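Local coordinates for protein beta-N-acetylhexosaminidase (Arthrobacter aurescens, PDB 3RCN) that probably hydrolyses terminal non-reducing N-acetyl-D-hexosamine residues from N-acetyl-beta-D-hexosaminides, as a member of glycosyl hydrolase family 20, at residues L298-L312 with L351-S363. Numbering follows the deposited sequence.
Sequences LDEVVEIFPSPWISL and LALHLKHHGRATS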
ATOM      1  N   LEU A 298      -4.285  28.601  -5.417  1.00 30.91           N
ATOM      2  CA  LEU A 298      -5.663  28.156  -5.238  1.00 33.02           C
ATOM      3  C   LEU A 298      -6.381  27.968  -6.572  1.00 37.46           C
ATOM      4  O   LEU A 298      -7.416  27.307  -6.631  1.00 40.02           O
ATOM      5  CB  LEU A 298      -6.448  29.102  -4.337  1.00 33.04           C
ATOM      6  CG  LEU A 298      -6.088  29.126  -2.854  1.00 32.12           C
ATOM      7  CD1 LEU A 298      -6.796  30.304  -2.192  1.00 34.41           C
ATOM      8  CD2 LEU A 298      -6.435  27.820  -2.162  1.00 31.92           C
ATOM      9  N   ASP A 299      -5.824  28.552  -7.630  1.00 39.04           N
ATOM     10  CA  ASP A 299      -6.340  28.354  -8.981  1.00 39.33           C
ATOM     11  C   ASP A 299      -6.088  26.922  -9.416  1.00 42.71           C
ATOM     12  O   ASP A 299      -6.953  26.287 -10.010  1.00 50.09           O
ATOM     13  CB  ASP A 299      -5.653  29.284  -9.979  1.00 46.35           C
ATOM     14  CG  ASP A 299      -6.191  30.701  -9.939  1.00 54.72           C
ATOM     15  OD1 ASP A 299      -7.336  30.895  -9.481  1.00 63.83           O
ATOM     16  OD2 ASP A 299      -5.467  31.623 -10.376  1.00 53.48           O
ATOM     17  N   GLU A 300      -4.899  26.407  -9.137  1.00 38.60           N
ATOM     18  CA  GLU A 300      -4.624  25.020  -9.490  1.00 39.45           C
ATOM     19  C   GLU A 300      -5.359  24.056  -8.569  1.00 35.01           C
ATOM     20  O   GLU A 300      -5.920  23.070  -9.037  1.00 28.60           O
ATOM     21  CB  GLU A 300      -3.120  24.739  -9.561  1.00 37.51           C
ATOM     22  CG  GLU A 300      -2.461  25.585 -10.644  1.00 43.31           C
ATOM     23  CD  GLU A 300      -1.033  25.185 -10.952  1.00 54.98           C
ATOM     24  OE1 GLU A 300      -0.736  23.965 -10.953  1.00 58.12           O
ATOM     25  OE2 GLU A 300      -0.209  26.099 -11.206  1.00 55.42           O
ATOM     26  N   VAL A 301      -5.395  24.356  -7.273  1.00 36.27           N
ATOM     27  CA  VAL A 301      -6.119  23.502  -6.335  1.00 36.69           C
ATOM     28  C   VAL A 301      -7.543  23.275  -6.812  1.00 37.93           C
ATOM     29  O   VAL A 301      -8.046  22.156  -6.820  1.00 39.36           O
ATOM     30  CB  VAL A 301      -6.211  24.129  -4.943  1.00 36.87           C
ATOM     31  CG1 VAL A 301      -7.210  23.351  -4.071  1.00 16.54           C
ATOM     32  CG2 VAL A 301      -4.844  24.204  -4.300  1.00 37.20           C
ATOM     33  N   VAL A 302      -8.181  24.356  -7.228  1.00 36.22           N
ATOM     34  CA  VAL A 302      -9.599  24.327  -7.544  1.00 34.66           C
ATOM     35  C   VAL A 302      -9.880  23.552  -8.830  1.00 35.48           C
ATOM     36  O   VAL A 302     -10.967  22.999  -9.016  1.00 37.63           O
ATOM     37  CB  VAL A 302     -10.166  25.767  -7.551  1.00 33.73           C
ATOM     38  CG1 VAL A 302     -10.918  26.087  -8.840  1.00 28.08           C
ATOM     39  CG2 VAL A 302     -11.017  25.972  -6.330  1.00 32.66           C
ATOM     40  N   GLU A 303      -8.877  23.497  -9.699  1.00 34.43           N
ATOM     41  CA  GLU A 303      -8.917  22.666 -10.897  1.00 42.18           C
ATOM     42  C   GLU A 303      -8.854  21.154 -10.559  1.00 41.10           C
ATOM     43  O   GLU A 303      -9.540  20.338 -11.177  1.00 35.29           O
ATOM     44  CB  GLU A 303      -7.770  23.062 -11.833  1.00 54.25           C
ATOM     45  CG  GLU A 303      -7.822  22.404 -13.199  1.00 72.78           C
ATOM     46  CD  GLU A 303      -9.099  22.740 -13.951  1.00 87.50           C
ATOM     47  OE1 GLU A 303      -9.591  23.880 -13.794  1.00 89.97           O
ATOM     48  OE2 GLU A 303      -9.615  21.864 -14.689  1.00 92.18           O
ATOM     49  N   ILE A 304      -8.017  20.796  -9.587  1.00 38.29           N
ATOM     50  CA  ILE A 304      -7.850  19.409  -9.151  1.00 39.27           C
ATOM     51  C   ILE A 304      -8.973  18.861  -8.256  1.00 38.57           C
ATOM     52  O   ILE A 304      -9.490  17.771  -8.502  1.00 41.39           O
ATOM     53  CB  ILE A 304      -6.511  19.235  -8.392  1.00 36.66           C
ATOM     54  CG1 ILE A 304      -5.334  19.785  -9.214  1.00 31.16           C
ATOM     55  CG2 ILE A 304      -6.316  17.791  -7.991  1.00 28.01           C
ATOM     56  CD1 ILE A 304      -5.272  19.243 -10.625  1.00 38.34           C
ATOM     57  N   PHE A 305      -9.322  19.618  -7.215  1.00 33.32           N
ATOM     58  CA  PHE A 305     -10.327  19.228  -6.217  1.00 28.31           C
ATOM     59  C   PHE A 305     -11.670  19.915  -6.461  1.00 32.77           C
ATOM     60  O   PHE A 305     -11.795  21.129  -6.282  1.00 31.13           O
ATOM     61  CB  PHE A 305      -9.861  19.614  -4.806  1.00 25.89           C
ATOM     62  CG  PHE A 305      -8.547  19.019  -4.415  1.00 34.90           C
ATOM     63  CD1 PHE A 305      -7.359  19.641  -4.762  1.00 37.53           C
ATOM     64  CD2 PHE A 305      -8.496  17.829  -3.703  1.00 33.64           C
ATOM     65  CE1 PHE A 305      -6.139  19.080  -4.407  1.00 39.33           C
ATOM     66  CE2 PHE A 305      -7.283  17.259  -3.350  1.00 33.09           C
ATOM     67  CZ  PHE A 305      -6.099  17.882  -3.689  1.00 32.07           C
ATOM     68  N   PRO A 306     -12.684  19.135  -6.852  1.00 27.61           N
ATOM     69  CA  PRO A 306     -14.078  19.546  -7.063  1.00 25.61           C
ATOM     70  C   PRO A 306     -14.827  19.966  -5.788  1.00 33.93           C
ATOM     71  O   PRO A 306     -15.881  20.573  -5.892  1.00 51.88           O
ATOM     72  CB  PRO A 306     -14.716  18.297  -7.674  1.00 23.45           C
ATOM     73  CG  PRO A 306     -13.885  17.177  -7.173  1.00 27.06           C
ATOM     74  CD  PRO A 306     -12.486  17.709  -7.149  1.00 26.11           C
ATOM     75  N   SER A 307     -14.291  19.649  -4.617  1.00 34.24           N
ATOM     76  CA  SER A 307     -14.952  19.885  -3.328  1.00 34.72           C
ATOM     77  C   SER A 307     -15.525  21.311  -3.100  1.00 31.12           C
ATOM     78  O   SER A 307     -14.830  22.306  -3.313  1.00 34.07           O
ATOM     79  CB  SER A 307     -13.943  19.584  -2.220  1.00 26.72           C
ATOM     80  OG  SER A 307     -14.392  20.043  -0.959  1.00 22.58           O
ATOM     81  N   PRO A 308     -16.787  21.407  -2.637  1.00 24.07           N
ATOM     82  CA  PRO A 308     -17.408  22.719  -2.357  1.00 27.30           C
ATOM     83  C   PRO A 308     -16.674  23.517  -1.275  1.00 34.15           C
ATOM     84  O   PRO A 308     -16.785  24.735  -1.272  1.00 47.15           O
ATOM     85  CB  PRO A 308     -18.828  22.367  -1.879  1.00 20.76           C
ATOM     86  CG  PRO A 308     -19.051  20.938  -2.335  1.00 33.52           C
ATOM     87  CD  PRO A 308     -17.698  20.283  -2.354  1.00 21.79           C
ATOM     88  N   TRP A 309     -15.958  22.849  -0.371  1.00 41.50           N
ATOM     89  CA  TRP A 309     -15.111  23.548   0.602  1.00 38.04           C
ATOM     90  C   TRP A 309     -13.636  23.393   0.258  1.00 41.60           C
ATOM     91  O   TRP A 309     -13.209  22.361  -0.258  1.00 45.40           O
ATOM     92  CB  TRP A 309     -15.314  23.008   2.018  1.00 36.63           C
ATOM     93  CG  TRP A 309     -16.708  23.060   2.511  1.00 41.59           C
ATOM     94  CD1 TRP A 309     -17.323  24.108   3.135  1.00 44.52           C
ATOM     95  CD2 TRP A 309     -17.673  22.008   2.445  1.00 41.30           C
ATOM     96  NE1 TRP A 309     -18.621  23.774   3.452  1.00 41.44           N
ATOM     97  CE2 TRP A 309     -18.864  22.490   3.036  1.00 41.34           C
ATOM     98  CE3 TRP A 309     -17.656  20.710   1.923  1.00 41.66           C
ATOM     99  CZ2 TRP A 309     -20.024  21.715   3.133  1.00 40.90           C
ATOM    100  CZ3 TRP A 309     -18.816  19.935   2.019  1.00 46.06           C
ATOM    101  CH2 TRP A 309     -19.981  20.443   2.620  1.00 42.28           C
ATOM    102  N   ILE A 310     -12.856  24.417   0.566  1.00 34.44           N
ATOM    103  CA  ILE A 310     -11.409  24.349   0.453  1.00 27.06           C
ATOM    104  C   ILE A 310     -10.849  24.930   1.739  1.00 29.96           C
ATOM    105  O   ILE A 310     -11.293  25.977   2.178  1.00 33.31           O
ATOM    106  CB  ILE A 310     -10.947  25.134  -0.773  1.00 28.10           C
ATOM    107  CG1 ILE A 310     -11.319  24.338  -2.027  1.00 36.75           C
ATOM    108  CG2 ILE A 310      -9.461  25.435  -0.709  1.00 17.69           C
ATOM    109  CD1 ILE A 310     -10.838  24.950  -3.295  1.00 48.30           C
ATOM    110  N   SER A 311      -9.920  24.234   2.381  1.00 31.03           N
ATOM    111  CA  SER A 311      -9.479  24.650   3.710  1.00 32.88           C
ATOM    112  C   SER A 311      -8.277  25.573   3.652  1.00 33.53           C
ATOM    113  O   SER A 311      -7.308  25.303   2.946  1.00 31.81           O
ATOM    114  CB  SER A 311      -9.175  23.444   4.600  1.00 35.82           C
ATOM    115  OG  SER A 311      -8.567  23.854   5.816  1.00 34.68           O
ATOM    116  N   LEU A 312      -8.386  26.709   4.330  1.00 33.51           N
ATOM    117  CA  LEU A 312      -7.271  27.634   4.468  1.00 30.97           C
ATOM    118  C   LEU A 312      -6.529  27.551   5.790  1.00 33.03           C
ATOM    119  O   LEU A 312      -5.590  28.311   6.007  1.00 39.77           O
ATOM    120  CB  LEU A 312      -7.697  29.071   4.173  1.00 34.08           C
ATOM    121  CG  LEU A 312      -8.178  29.286   2.736  1.00 32.09           C
ATOM    122  CD1 LEU A 312      -8.683  30.707   2.550  1.00 30.42           C
ATOM    123  CD2 LEU A 312      -7.077  28.962   1.750  1.00 27.57           C
ATOM    124  N   LEU A 351      -8.238  35.682   0.492  1.00 34.64           N
ATOM    125  CA  LEU A 351      -8.230  34.382  -0.153  1.00 33.85           C
ATOM    126  C   LEU A 351      -9.630  33.762  -0.175  1.00 34.08           C
ATOM    127  O   LEU A 351     -10.045  33.202  -1.190  1.00 31.88           O
ATOM    128  CB  LEU A 351      -7.207  33.463   0.500  1.00 37.95           C
ATOM    129  CG  LEU A 351      -5.758  33.912   0.287  1.00 37.33           C
ATOM    130  CD1 LEU A 351      -4.823  33.004   1.050  1.00 34.61           C
ATOM    131  CD2 LEU A 351      -5.396  33.972  -1.203  1.00 29.59           C
ATOM    132  N   ALA A 352     -10.364  33.887   0.928  1.00 34.02           N
ATOM    133  CA  ALA A 352     -11.745  33.394   0.965  1.00 33.66           C
ATOM    134  C   ALA A 352     -12.587  34.023  -0.139  1.00 32.98           C
ATOM    135  O   ALA A 352     -13.444  33.360  -0.735  1.00 29.00           O
ATOM    136  CB  ALA A 352     -12.387  33.624   2.333  1.00 22.16           C
ATOM    137  N   LEU A 353     -12.330  35.303  -0.404  1.00 35.58           N
ATOM    138  CA  LEU A 353     -13.002  36.030  -1.478  1.00 35.68           C
ATOM    139  C   LEU A 353     -12.634  35.414  -2.833  1.00 41.57           C
ATOM    140  O   LEU A 353     -13.483  35.268  -3.708  1.00 43.61           O
ATOM    141  CB  LEU A 353     -12.596  37.507  -1.456  1.00 29.29           C
ATOM    142  CG  LEU A 353     -13.645  38.582  -1.170  1.00 42.00           C
ATOM    143  CD1 LEU A 353     -14.632  38.135  -0.111  1.00 47.52           C
ATOM    144  CD2 LEU A 353     -12.965  39.881  -0.750  1.00 37.99           C
ATOM    145  N   HIS A 354     -11.364  35.051  -3.001  1.00 37.98           N
ATOM    146  CA  HIS A 354     -10.902  34.494  -4.268  1.00 33.84           C
ATOM    147  C   HIS A 354     -11.559  33.132  -4.503  1.00 37.88           C
ATOM    148  O   HIS A 354     -11.985  32.815  -5.613  1.00 38.94           O
ATOM    149  CB  HIS A 354      -9.377  34.395  -4.282  1.00 31.79           C
ATOM    150  CG  HIS A 354      -8.823  33.814  -5.542  1.00 43.26           C
ATOM    151  ND1 HIS A 354      -8.937  34.440  -6.767  1.00 44.46           N
ATOM    152  CD2 HIS A 354      -8.158  32.660  -5.779  1.00 46.65           C
ATOM    153  CE1 HIS A 354      -8.364  33.703  -7.695  1.00 42.92           C
ATOM    154  NE2 HIS A 354      -7.882  32.612  -7.121  1.00 46.39           N
ATOM    155  N   LEU A 355     -11.658  32.341  -3.440  1.00 31.10           N
ATOM    156  CA  LEU A 355     -12.378  31.084  -3.503  1.00 30.67           C
ATOM    157  C   LEU A 355     -13.834  31.313  -3.884  1.00 37.90           C
ATOM    158  O   LEU A 355     -14.408  30.544  -4.664  1.00 31.97           O
ATOM    159  CB  LEU A 355     -12.290  30.355  -2.159  1.00 34.87           C
ATOM    160  CG  LEU A 355     -10.914  29.779  -1.826  1.00 38.14           C
ATOM    161  CD1 LEU A 355     -10.909  29.066  -0.477  1.00 40.16           C
ATOM    162  CD2 LEU A 355     -10.435  28.843  -2.943  1.00 28.58           C
ATOM    163  N   LYS A 356     -14.431  32.371  -3.326  1.00 45.47           N
ATOM    164  CA  LYS A 356     -15.842  32.674  -3.571  1.00 45.82           C
ATOM    165  C   LYS A 356     -16.044  32.975  -5.050  1.00 36.18           C
ATOM    166  O   LYS A 356     -17.049  32.585  -5.654  1.00 39.49           O
ATOM    167  CB  LYS A 356     -16.309  33.842  -2.697  1.00 49.19           C
ATOM    168  CG  LYS A 356     -17.801  34.143  -2.754  1.00 56.23           C
ATOM    169  CD  LYS A 356     -18.161  34.979  -3.991  1.00 72.83           C
ATOM    170  CE  LYS A 356     -19.584  35.545  -3.930  1.00 77.96           C
ATOM    171  NZ  LYS A 356     -19.683  36.644  -2.929  1.00 80.55           N
ATOM    172  N   HIS A 357     -15.063  33.656  -5.628  1.00 27.42           N
ATOM    173  CA  HIS A 357     -15.061  33.954  -7.052  1.00 36.01           C
ATOM    174  C   HIS A 357     -15.175  32.640  -7.843  1.00 47.84           C
ATOM    175  O   HIS A 357     -15.870  32.585  -8.862  1.00 49.22           O
ATOM    176  CB  HIS A 357     -13.790  34.735  -7.394  1.00 48.73           C
ATOM    177  CG  HIS A 357     -13.502  34.843  -8.861  1.00 70.95           C
ATOM    178  ND1 HIS A 357     -14.087  35.793  -9.667  1.00 79.30           N
ATOM    179  CD2 HIS A 357     -12.662  34.137  -9.656  1.00 78.74           C
ATOM    180  CE1 HIS A 357     -13.633  35.660 -10.902  1.00 80.84           C
ATOM    181  NE2 HIS A 357     -12.765  34.664 -10.922  1.00 80.87           N
ATOM    182  N   HIS A 358     -14.519  31.586  -7.342  1.00 42.34           N
ATOM    183  CA  HIS A 358     -14.542  30.255  -7.959  1.00 41.94           C
ATOM    184  C   HIS A 358     -15.704  29.392  -7.504  1.00 42.38           C
ATOM    185  O   HIS A 358     -15.794  28.228  -7.885  1.00 41.17           O
ATOM    186  CB  HIS A 358     -13.262  29.487  -7.652  1.00 41.66           C
ATOM    187  CG  HIS A 358     -12.098  29.888  -8.492  1.00 44.81           C
ATOM    188  ND1 HIS A 358     -11.990  29.542  -9.821  1.00 46.18           N
ATOM    189  CD2 HIS A 358     -10.980  30.589  -8.190  1.00 44.87           C
ATOM    190  CE1 HIS A 358     -10.855  30.017 -10.305  1.00 45.50           C
ATOM    191  NE2 HIS A 358     -10.223  30.654  -9.334  1.00 44.94           N
ATOM    192  N   GLY A 359     -16.560  29.931  -6.647  1.00 42.76           N
ATOM    193  CA  GLY A 359     -17.746  29.201  -6.241  1.00 36.51           C
ATOM    194  C   GLY A 359     -17.552  28.255  -5.071  1.00 34.41           C
ATOM    195  O   GLY A 359     -18.403  27.407  -4.804  1.00 33.15           O
ATOM    196  N   ARG A 360     -16.449  28.422  -4.351  1.00 26.75           N
ATOM    197  CA  ARG A 360     -16.167  27.575  -3.206  1.00 24.53           C
ATOM    198  C   ARG A 360     -16.302  28.299  -1.880  1.00 28.24           C
ATOM    199  O   ARG A 360     -15.869  29.448  -1.735  1.00 30.54           O
ATOM    200  CB  ARG A 360     -14.748  26.998  -3.305  1.00 28.32           C
ATOM    201  CG  ARG A 360     -14.384  26.444  -4.676  1.00 29.07           C
ATOM    202  CD  ARG A 360     -15.321  25.325  -5.133  1.00 30.80           C
ATOM    203  NE  ARG A 360     -14.978  24.920  -6.493  1.00 34.01           N
ATOM    204  CZ  ARG A 360     -14.125  23.939  -6.788  1.00 35.61           C
ATOM    205  NH1 ARG A 360     -13.547  23.241  -5.816  1.00 30.55           N
ATOM    206  NH2 ARG A 360     -13.859  23.648  -8.058  1.00 31.05           N
ATOM    207  N   ALA A 361     -16.894  27.609  -0.912  1.00 30.05           N
ATOM    208  CA  ALA A 361     -16.886  28.044   0.476  1.00 31.07           C
ATOM    209  C   ALA A 361     -15.502  27.790   1.068  1.00 39.63           C
ATOM    210  O   ALA A 361     -14.744  26.981   0.551  1.00 40.03           O
ATOM    211  CB  ALA A 361     -17.942  27.300   1.256  1.00 24.66           C
ATOM    212  N   THR A 362     -15.169  28.489   2.147  1.00 47.34           N
ATOM    213  CA  THR A 362     -13.874  28.326   2.808  1.00 37.66           C
ATOM    214  C   THR A 362     -14.007  27.536   4.101  1.00 39.42           C
ATOM    215  O   THR A 362     -15.030  27.592   4.786  1.00 37.01           O
ATOM    216  CB  THR A 362     -13.228  29.688   3.133  1.00 34.76           C
ATOM    217  OG1 THR A 362     -12.768  30.294   1.924  1.00 44.47           O
ATOM    218  CG2 THR A 362     -12.042  29.532   4.070  1.00 31.79           C
ATOM    219  N   SER A 363     -12.970  26.779   4.424  1.00 38.84           N
ATOM    220  CA  SER A 363     -12.935  26.061   5.681  1.00 37.21           C
ATOM    221  C   SER A 363     -11.739  26.563   6.502  1.00 38.46           C
ATOM    222  O   SER A 363     -10.652  26.766   5.957  1.00 34.73           O
ATOM    223  CB  SER A 363     -12.840  24.563   5.401  1.00 43.41           C
ATOM    224  OG  SER A 363     -12.801  23.824   6.604  1.00 55.65           O
TER
HETATM  225  O   HOH W   1     -10.274  23.592   8.141  1.00 43.58           O
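Strands 309-312 and 361-363 run parallel, pairing Trp309, Ile310 and Ser311 with Ala361, Thr362 and Ser363 through four backbone bonds, from Ala361 N to Pro308 O (2.9 Å) through to Leu312 N to Ser363 O (2.8 Å), while helices 298-304 and 351-357 lie at 42° to each other over them. Leu355 fills the space between layers: its CD1 meets Ile310 CG2 at 3.9 Å, and its CD2 touches Leu298 CD1. Strand 309-313, helix 342-357 and strand 361-364 form a beta-alpha-beta crossover of the family 20 catalytic TIM barrel, with helix 298-304 packed beside it. At the helix flank, Asp299 OD1 accepts from His358 NE2 (2.9 Å) and His354 NE2 (3.0 Å), which arrive from opposite faces of the carboxylate, and Val302 CG1 lies over one face of the His358 ring. Beyond the Schellman turn at Gly359, Arg360 bends at chi2 (-59°) to bring its guanidinium to the loop after helix 298-304. NH1 makes a nearly straight bond to Phe305 O (2.8 Å) and a more bent one to Ser307 O (3.0 Å), with Val302 CG2 centred over one guanidinium face. A leucine here, having no guanidinium, would probably leave the carbonyls of Phe305 and Ser307 without this donor and the 305-308 loop less firmly fixed. On the sheet face bearing Ser311 and Ser363, one water joins their hydroxyls.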